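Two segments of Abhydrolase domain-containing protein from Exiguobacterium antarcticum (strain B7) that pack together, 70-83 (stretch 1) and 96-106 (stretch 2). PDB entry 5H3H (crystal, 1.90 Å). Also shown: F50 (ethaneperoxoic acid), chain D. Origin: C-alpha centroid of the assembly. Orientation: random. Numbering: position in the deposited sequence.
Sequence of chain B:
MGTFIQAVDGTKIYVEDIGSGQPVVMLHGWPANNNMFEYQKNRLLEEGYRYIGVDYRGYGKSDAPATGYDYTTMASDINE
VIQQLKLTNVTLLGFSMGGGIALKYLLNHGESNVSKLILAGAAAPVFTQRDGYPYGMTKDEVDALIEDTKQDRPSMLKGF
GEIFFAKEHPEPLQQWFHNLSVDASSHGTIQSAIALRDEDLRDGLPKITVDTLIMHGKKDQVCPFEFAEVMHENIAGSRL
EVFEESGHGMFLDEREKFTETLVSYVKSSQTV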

# COMPACT_ATOMS: atom_id res chain seq x y z
N ASP B 70 -7.10 13.61 10.83
CA ASP B 70 -7.68 12.35 10.35
C ASP B 70 -6.55 11.37 10.14
O ASP B 70 -5.37 11.78 9.98
N TYR B 71 -6.83 10.09 10.28
CA TYR B 71 -5.72 9.09 10.30
C TYR B 71 -5.06 9.02 8.94
O TYR B 71 -3.85 8.78 8.86
N THR B 72 -5.82 9.26 7.87
CA THR B 72 -5.21 9.30 6.52
C THR B 72 -4.09 10.34 6.49
O THR B 72 -2.98 9.99 6.17
N THR B 73 -4.38 11.61 6.80
CA THR B 73 -3.34 12.64 6.79
C THR B 73 -2.23 12.33 7.80
O THR B 73 -1.10 12.57 7.56
N MET B 74 -2.58 11.87 8.99
CA MET B 74 -1.57 11.52 10.03
C MET B 74 -0.61 10.40 9.58
O MET B 74 0.59 10.46 9.86
N ALA B 75 -1.20 9.37 8.96
CA ALA B 75 -0.47 8.27 8.37
C ALA B 75 0.44 8.78 7.25
O ALA B 75 1.59 8.33 7.13
N SER B 76 -0.05 9.76 6.48
CA SER B 76 0.80 10.45 5.46
C SER B 76 2.00 11.11 6.10
O SER B 76 3.11 11.04 5.55
N ASP B 77 1.80 11.72 7.29
CA ASP B 77 2.93 12.35 8.01
C ASP B 77 3.91 11.31 8.41
O ASP B 77 5.10 11.51 8.32
N ILE B 78 3.43 10.15 8.87
CA ILE B 78 4.38 9.09 9.21
C ILE B 78 5.18 8.63 7.96
O ILE B 78 6.36 8.40 8.07
N ASN B 79 4.51 8.55 6.82
CA ASN B 79 5.18 8.20 5.56
C ASN B 79 6.28 9.16 5.28
O ASN B 79 7.39 8.75 5.00
N GLU B 80 6.01 10.45 5.45
CA GLU B 80 7.05 11.44 5.32
C GLU B 80 8.22 11.25 6.29
O GLU B 80 9.36 11.36 5.89
N VAL B 81 7.96 10.94 7.55
CA VAL B 81 9.03 10.75 8.49
C VAL B 81 9.98 9.66 7.99
O VAL B 81 11.20 9.87 7.93
N ILE B 82 9.42 8.52 7.66
CA ILE B 82 10.18 7.33 7.26
C ILE B 82 10.91 7.59 5.91
O ILE B 82 12.10 7.32 5.83
N GLN B 83 10.19 8.15 4.92
CA GLN B 83 10.76 8.43 3.58
C GLN B 83 11.87 9.46 3.65
O GLN B 83 12.97 9.20 3.15
N SER B 96 -2.14 3.43 21.63
CA SER B 96 -3.44 4.03 21.62
C SER B 96 -3.79 4.65 20.26
O SER B 96 -3.86 3.89 19.29
N MET B 97 -4.04 5.94 20.16
CA MET B 97 -4.30 6.55 18.85
C MET B 97 -3.17 6.22 17.84
O MET B 97 -3.44 6.07 16.64
N GLY B 98 -1.97 6.09 18.37
CA GLY B 98 -0.75 5.68 17.65
C GLY B 98 -0.86 4.33 16.98
O GLY B 98 -0.42 4.16 15.82
N GLY B 99 -1.54 3.42 17.65
CA GLY B 99 -1.93 2.16 17.08
C GLY B 99 -2.76 2.29 15.83
O GLY B 99 -2.43 1.70 14.80
N GLY B 100 -3.82 3.07 15.92
CA GLY B 100 -4.67 3.33 14.78
C GLY B 100 -3.92 3.95 13.62
O GLY B 100 -4.13 3.59 12.43
N ILE B 101 -3.07 4.93 13.94
CA ILE B 101 -2.28 5.62 12.89
C ILE B 101 -1.27 4.66 12.27
O ILE B 101 -1.04 4.70 11.05
N ALA B 102 -0.61 3.85 13.08
CA ALA B 102 0.30 2.85 12.57
C ALA B 102 -0.34 1.90 11.54
O ALA B 102 0.24 1.66 10.51
N LEU B 103 -1.52 1.38 11.83
CA LEU B 103 -2.30 0.54 10.90
C LEU B 103 -2.64 1.26 9.58
O LEU B 103 -2.44 0.69 8.47
N LYS B 104 -3.14 2.50 9.70
CA LYS B 104 -3.55 3.28 8.56
C LYS B 104 -2.34 3.55 7.65
O LYS B 104 -2.48 3.55 6.42
N TYR B 105 -1.19 3.81 8.28
CA TYR B 105 0.05 4.01 7.58
C TYR B 105 0.41 2.77 6.80
O TYR B 105 0.85 2.87 5.60
N LEU B 106 0.28 1.61 7.45
CA LEU B 106 0.54 0.33 6.70
C LEU B 106 -0.42 0.11 5.53
O LEU B 106 0.02 -0.33 4.45

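How do two helices crossing at 73° come close enough to interlock? Their axes approach to 8.3 Å, and the backbones come nearest at Ala-75 and Tyr-105, whose CA atoms are 4.4 Å apart. Ala-75 points toward stretch 2, and its CB rests 3.4 Å from Tyr-105 N. Gly-100 leaves a separate hollow: a CB there would sit only 2.7 Å from Tyr-71 CE2, a clash.

What fills that hollow? Tyr-71, pointing toward the other helix with chi1 m, pushes its ring among Met-97, Gly-100, Ile-101 and Lys-104. Its CD2 lies 4.0 Å from Gly-100 O, and its OH reaches 3.5 Å from Met-97 CG on an extended side chain (chi1 t, chi2 t). Over one face of the ring lies Ile-101, whose CG1 is 4.3 Å from the centroid in a CH-pi contact. Lys-104 lays its CG 3.8 Å from Tyr-71 CB, and its CE passes 3.4 Å from Thr-72 OG1.

Which bumps does stretch 2 offer in return? Ile-101 (m, t) leaves its backbone sideways, but its end comes nearer and lodges among Tyr-71, Met-74, Ala-75 and Ile-78; its CD1 meets Met-74 CB at 4.0 Å. One turn on, Tyr-105 (chi1 t) fills the next hollow, among Ala-75, Ile-78, Asn-79 and Ile-82. Ile-78 CG2 covers one face of this ring, 4.1 Å from Tyr-105 CD1, while Ile-82 CD1 lies 3.7 Å from Tyr-105 OH.

Where are the polar partners? No direct hydrogen bond joins the stretches, but a water bridges them, 2.6 Å from Asn-79 OD1, to which it donates, and 2.7 Å from Tyr-105 OH. Asp-70 caps its own helix, OD2 accepting from Thr-73 N at 2.9 Å. At the other helix's start, Met-97 N donates to F50 O at 2.9 Å, while Ser-96 OG lies 2.5 Å from F50 C, too close for a non-bonded contact.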

# COMPACT_ATOMS: atom_id res chain seq x y z
CB ASP B 70 -8.48 12.58 9.06
CG ASP B 70 -7.60 13.19 7.94
OD1 ASP B 70 -7.37 14.42 7.99
OD2 ASP B 70 -7.10 12.42 7.08
CB TYR B 71 -6.19 7.72 10.70
CG TYR B 71 -6.55 7.53 12.18
CD1 TYR B 71 -6.48 8.58 13.10
CD2 TYR B 71 -7.01 6.32 12.65
CE1 TYR B 71 -6.86 8.40 14.45
CE2 TYR B 71 -7.38 6.13 13.99
CZ TYR B 71 -7.31 7.19 14.87
OH TYR B 71 -7.63 7.02 16.20
CB THR B 72 -6.21 9.58 5.39
OG1 THR B 72 -7.15 8.49 5.32
CG2 THR B 72 -5.48 9.73 4.02
CB THR B 73 -3.90 14.07 7.14
OG1 THR B 73 -4.99 14.43 6.27
CG2 THR B 73 -2.81 15.13 7.00
CB MET B 74 -2.30 11.02 11.30
CG MET B 74 -3.12 12.06 12.09
SD MET B 74 -2.12 13.26 13.01
CE MET B 74 -1.88 14.32 11.60
CB ALA B 75 -1.41 7.21 7.85
CB SER B 76 0.01 11.46 4.63
OG SER B 76 0.88 12.05 3.69
CB ASP B 77 2.55 13.17 9.26
CG ASP B 77 1.64 14.40 8.94
OD1 ASP B 77 1.57 14.86 7.79
OD2 ASP B 77 0.96 14.92 9.87
CB ILE B 78 3.72 7.89 9.88
CG1 ILE B 78 3.00 8.38 11.17
CG2 ILE B 78 4.73 6.79 10.16
CD1 ILE B 78 3.77 9.33 12.05
CB ASN B 79 4.21 8.13 4.39
CG ASN B 79 4.90 7.75 3.07
OD1 ASN B 79 5.45 6.64 2.91
ND2 ASN B 79 4.92 8.69 2.13
CB GLU B 80 6.49 12.88 5.36
CG GLU B 80 5.49 13.12 4.25
CD GLU B 80 6.12 12.89 2.88
OE1 GLU B 80 7.30 13.33 2.70
OE2 GLU B 80 5.41 12.29 2.02
CB VAL B 81 8.50 10.35 9.92
CG1 VAL B 81 9.63 9.84 10.77
CG2 VAL B 81 7.80 11.53 10.62
CB ILE B 82 9.23 6.11 7.23
CG1 ILE B 82 9.03 5.61 8.68
CG2 ILE B 82 9.73 4.96 6.36
CD1 ILE B 82 7.89 4.64 8.85
CB GLN B 83 9.68 8.89 2.58
CG GLN B 83 8.90 7.74 2.00
CD GLN B 83 8.08 8.12 0.78
OE1 GLN B 83 7.87 9.30 0.48
NE2 GLN B 83 7.60 7.10 0.06
CB SER B 96 -3.56 4.95 22.84
OG SER B 96 -4.91 5.07 23.16
CB MET B 97 -4.45 8.06 18.97
CG MET B 97 -4.99 8.73 17.70
SD MET B 97 -5.25 10.49 17.92
CE MET B 97 -3.59 11.07 18.31
CB ILE B 101 -1.63 6.90 13.43
CG1 ILE B 101 -2.72 7.91 13.88
CG2 ILE B 101 -0.66 7.51 12.41
CD1 ILE B 101 -2.18 9.02 14.76
CB ALA B 102 0.89 2.06 13.71
CB LEU B 103 -3.59 0.00 11.57
CG LEU B 103 -3.29 -1.03 12.65
CD1 LEU B 103 -4.42 -1.18 13.67
CD2 LEU B 103 -2.99 -2.40 12.07
CB LYS B 104 -4.11 4.64 9.01
CG LYS B 104 -4.84 5.45 7.95
CD LYS B 104 -5.93 4.65 7.27
CE LYS B 104 -7.15 5.51 6.93
NZ LYS B 104 -8.33 4.59 6.81
CB TYR B 105 1.17 4.28 8.54
CG TYR B 105 2.51 4.03 7.88
CD1 TYR B 105 3.03 4.90 6.91
CD2 TYR B 105 3.23 2.86 8.15
CE1 TYR B 105 4.26 4.66 6.28
CE2 TYR B 105 4.42 2.59 7.53
CZ TYR B 105 4.93 3.47 6.55
OH TYR B 105 6.12 3.19 5.91
CB LEU B 106 0.54 -0.87 7.62
CG LEU B 106 1.79 -1.44 8.29
CD1 LEU B 106 3.14 -0.78 8.07
CD2 LEU B 106 1.52 -1.74 9.76
C F50 D . -5.58 7.46 23.26
OX1 F50 D . -3.68 7.78 24.94
O F50 D . -4.92 7.74 22.28
OXT F50 D . -4.85 7.09 24.48
CH3 F50 D . -7.08 7.49 23.20
O HOH W 1 6.91 4.69 3.81